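PDB 6R2M: glycoside transferase from Listeria monocytogenes, which probably hydrolyses glycosidic bonds of the bacterium's exopolysaccharide, acting outside the cell as a monomeric glycoside hydrolase. Local coordinates for residues Ile53-Tyr56 against Met57-Leu60; Thr68-Glu71 against Gln72-His75. All coordinates share one frame; numbering follows the deposited sequence.

Contact 1. Residues Ile53-Tyr56 against Met57-Leu60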
# COMPACT_ATOMS: atom_id res chain seq x y z
N ILE A 53 8.05 0.12 -6.57
CA ILE A 53 8.04 1.18 -7.58
C ILE A 53 6.76 2.00 -7.46
O ILE A 53 6.79 3.23 -7.60
CB ILE A 53 8.25 0.61 -9.01
CG1 ILE A 53 8.47 1.74 -10.02
CG2 ILE A 53 7.08 -0.27 -9.46
CD1 ILE A 53 8.91 1.25 -11.40
N GLY A 54 5.63 1.36 -7.13
CA GLY A 54 4.40 2.12 -6.96
C GLY A 54 4.46 3.07 -5.77
O GLY A 54 3.96 4.20 -5.83
N LEU A 55 5.07 2.63 -4.66
CA LEU A 55 5.21 3.51 -3.50
C LEU A 55 6.16 4.67 -3.81
O LEU A 55 5.91 5.81 -3.40
CB LEU A 55 5.71 2.71 -2.30
CG LEU A 55 4.65 1.86 -1.61
CD1 LEU A 55 5.34 0.79 -0.79
CD2 LEU A 55 3.74 2.73 -0.74
N TYR A 56 7.23 4.39 -4.54
CA TYR A 56 8.13 5.46 -4.94
C TYR A 56 7.42 6.44 -5.85
O TYR A 56 7.56 7.66 -5.69
CB TYR A 56 9.36 4.85 -5.60
CG TYR A 56 10.53 5.79 -5.77
CD1 TYR A 56 10.80 6.81 -4.86
CD2 TYR A 56 11.38 5.65 -6.85
CE1 TYR A 56 11.89 7.66 -5.04
CE2 TYR A 56 12.46 6.49 -7.05
CZ TYR A 56 12.71 7.48 -6.13
OH TYR A 56 13.80 8.31 -6.34
N MET A 57 6.62 5.94 -6.80
CA MET A 57 5.82 6.83 -7.64
C MET A 57 4.89 7.71 -6.81
O MET A 57 4.75 8.91 -7.08
CB MET A 57 5.02 6.02 -8.65
CG MET A 57 5.89 5.46 -9.75
SD MET A 57 5.07 4.23 -10.81
CE MET A 57 3.72 5.22 -11.49
N GLU A 58 4.23 7.11 -5.81
CA GLU A 58 3.35 7.86 -4.93
C GLU A 58 4.12 8.99 -4.23
O GLU A 58 3.67 10.14 -4.20
CB GLU A 58 2.72 6.90 -3.92
CG GLU A 58 1.76 7.53 -2.97
CD GLU A 58 1.07 6.50 -2.08
OE1 GLU A 58 0.99 5.32 -2.49
OE2 GLU A 58 0.61 6.87 -0.98
N TYR A 59 5.30 8.66 -3.68
CA TYR A 59 6.13 9.67 -3.04
C TYR A 59 6.51 10.79 -4.00
O TYR A 59 6.46 11.97 -3.65
CB TYR A 59 7.39 9.02 -2.45
CG TYR A 59 8.28 10.02 -1.77
CD1 TYR A 59 8.03 10.40 -0.45
CD2 TYR A 59 9.31 10.64 -2.45
CE1 TYR A 59 8.82 11.34 0.19
CE2 TYR A 59 10.12 11.60 -1.83
CZ TYR A 59 9.86 11.94 -0.51
OH TYR A 59 10.64 12.90 0.12
N LEU A 60 6.89 10.43 -5.24
CA LEU A 60 7.38 11.43 -6.18
C LEU A 60 6.30 12.42 -6.58
O LEU A 60 6.60 13.59 -6.82
CB LEU A 60 7.97 10.73 -7.40
CG LEU A 60 9.20 9.91 -7.02
CD1 LEU A 60 9.57 9.01 -8.17
CD2 LEU A 60 10.41 10.77 -6.57
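Leu60 reaches back one helical turn to Tyr56 and covers one face of its ring. The path starts at Leu60 CB, which lies next to the Tyr56 carbonyl oxygen. With CG turned beside its own backbone N (chi1 -65°), the chain folds back over that carbonyl, and Leu60 CG comes to 3.1 Å from Tyr56 O. The branches then divide the ring between them: Leu60 CD1 stands 3.8 Å from the ring centroid, 4° off the ring normal, a well-centred CH-pi contact, while Leu60 CD2 is 3.8 Å from Tyr56 CE1 and leans toward the hydroxyl-bearing end. The same carbonyl also accepts the backbone bond Leu60 N to Tyr56 O (2.9 Å), one of four successive i to i+4 bonds joining 53-56 to 57-60.

On another side of the helix, Met57 runs along the preceding turn. Its CG, beside the Met57 backbone N (chi1 -73°), lies 3.2 Å from Ile53 O, and the chain runs on extended to SD, 4.3 Å from Ile53 CG1, a loose apolar contact; the bend at chi3 turns only CE. Glu58, extended, runs alongside Leu55 and points the same way; Glu58 OE1 is 4.2 Å from Leu55 CD2, with Arg105 of helix 100-116 touching both residues. Tyr59 OH hydrogen-bonds Lys312. Helix 21-29 packs against Tyr56 and Leu60.

Chemically this is a largely buried, mainly apolar helix segment. The carbonyls of Ile53 to Tyr56 each accept an N-H from the next turn, and the Tyr56 ring is held on one face by dispersion and CH-pi attraction rather than by polar bonds between the side chains.

Contact 2. Residues Thr68-Glu71 against Gln72-His75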
# COMPACT_ATOMS: atom_id res chain seq x y z
N THR A 68 11.79 12.55 -11.95
CA THR A 68 12.00 11.22 -11.39
C THR A 68 10.75 10.35 -11.55
O THR A 68 10.86 9.15 -11.78
CB THR A 68 12.44 11.31 -9.92
OG1 THR A 68 13.50 12.27 -9.81
CG2 THR A 68 12.96 9.94 -9.41
N PHE A 69 9.55 10.95 -11.49
CA PHE A 69 8.33 10.19 -11.72
C PHE A 69 8.34 9.55 -13.11
O PHE A 69 8.02 8.36 -13.26
CB PHE A 69 7.10 11.08 -11.53
CG PHE A 69 5.80 10.32 -11.58
CD1 PHE A 69 5.17 10.11 -12.79
CD2 PHE A 69 5.25 9.76 -10.43
CE1 PHE A 69 3.99 9.39 -12.86
CE2 PHE A 69 4.07 9.02 -10.49
CZ PHE A 69 3.44 8.83 -11.71
N GLN A 70 8.66 10.33 -14.14
CA GLN A 70 8.68 9.77 -15.49
C GLN A 70 9.76 8.71 -15.65
O GLN A 70 9.56 7.73 -16.37
CB GLN A 70 8.86 10.90 -16.52
CG GLN A 70 9.05 10.43 -17.97
CD GLN A 70 7.91 9.56 -18.48
OE1 GLN A 70 6.75 9.82 -18.20
NE2 GLN A 70 8.25 8.52 -19.24
N GLU A 71 10.90 8.87 -14.96
CA GLU A 71 11.93 7.83 -15.01
C GLU A 71 11.38 6.53 -14.47
O GLU A 71 11.65 5.45 -15.02
CB GLU A 71 13.17 8.26 -14.22
CG GLU A 71 14.02 9.25 -15.00
CD GLU A 71 15.00 9.97 -14.12
OE1 GLU A 71 15.01 9.72 -12.90
OE2 GLU A 71 15.75 10.82 -14.66
N GLN A 72 10.57 6.61 -13.40
CA GLN A 72 9.94 5.42 -12.86
C GLN A 72 8.89 4.85 -13.81
O GLN A 72 8.80 3.63 -13.95
CB GLN A 72 9.31 5.73 -11.50
CG GLN A 72 10.37 6.10 -10.46
CD GLN A 72 11.46 5.04 -10.37
OE1 GLN A 72 11.18 3.88 -10.08
NE2 GLN A 72 12.71 5.44 -10.59
N VAL A 73 8.10 5.71 -14.46
CA VAL A 73 7.12 5.20 -15.43
C VAL A 73 7.82 4.42 -16.53
O VAL A 73 7.33 3.38 -16.99
CB VAL A 73 6.26 6.34 -16.01
CG1 VAL A 73 5.33 5.82 -17.12
CG2 VAL A 73 5.43 6.98 -14.93
N SER A 74 9.00 4.89 -16.96
CA SER A 74 9.76 4.19 -17.99
C SER A 74 10.22 2.82 -17.50
O SER A 74 10.12 1.83 -18.24
CB SER A 74 10.96 5.03 -18.42
OG SER A 74 10.53 6.09 -19.26
N HIS A 75 10.72 2.74 -16.26
CA HIS A 75 11.11 1.44 -15.72
C HIS A 75 9.90 0.54 -15.57
O HIS A 75 9.98 -0.68 -15.79
CB HIS A 75 11.79 1.60 -14.35
CG HIS A 75 13.16 2.19 -14.42
ND1 HIS A 75 14.15 1.68 -15.22
CD2 HIS A 75 13.70 3.25 -13.77
CE1 HIS A 75 15.25 2.41 -15.08
NE2 HIS A 75 15.00 3.37 -14.20
O HOH W 1 11.09 8.37 -20.16
O HOH W 2 14.86 7.51 -11.27
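Phe69 and Val73, one helical turn apart, make the apolar part of this contact. The Val73 CG2 methyl approaches the Phe69 ring at a slant, 3.5 Å from CE1, and the same methyl lies 3.4 Å from Phe69 O. CG1 is anti to the Val73 backbone N (chi1 174°), which leaves CG2 beside that N and turned back along the helix toward the Phe69 ring.

The backbone supplies four i to i+4 hydrogen bonds, from Gln72 N to Thr68 O through His75 N to Glu71 O, the latter 3.1 Å long. At this last carbonyl the imidazole of His75 leans in obliquely, with CD2 3.3 Å from Glu71 O.

Two waters lie among the polar side chains. One accepts from Gln70 NE2 at 3.0 Å; the bend of Gln70 at chi2 (57°) brings its amide nitrogen over to that side. Ser74 OG lies 2.5 Å from the same water, too close for that link to be more than doubtful. Gln70 OE1 is held separately by Tyr122 OH. A second water donates to Glu71 OE1 at 2.8 Å and accepts a weak bond from Gln72 NE2, while Glu71 OE2 forms a salt bridge with Lys67.

In the fold, helix 66-79 turns its apolar side inward: Phe69 packs on helices 50-62 and 100-116 and meets Tyr122 edge to face, and Val73 spans from Leu110 of helix 100-116 to Tyr122 and Met125 of helix 120-136.

From the N terminus, the chain first reaches contact 1 on helix 50-62, passes through a short connection and comes to contact 2 on helix 66-79. The two lie in series, neither nested nor crossed, and each spans just one or two turns of its own helix, so no long loop is closed by either. Their centres are about 10 Å apart, and they meet directly: Tyr56 packs on Thr68 and Gln72, Ile53 on Gln72, and Met57 on Phe69. The two consecutive helices thus form a packed pair. Helix 100-116 touches both, helices 21-29 and 301-312 adjoin contact 1, and helix 120-136 adjoins contact 2.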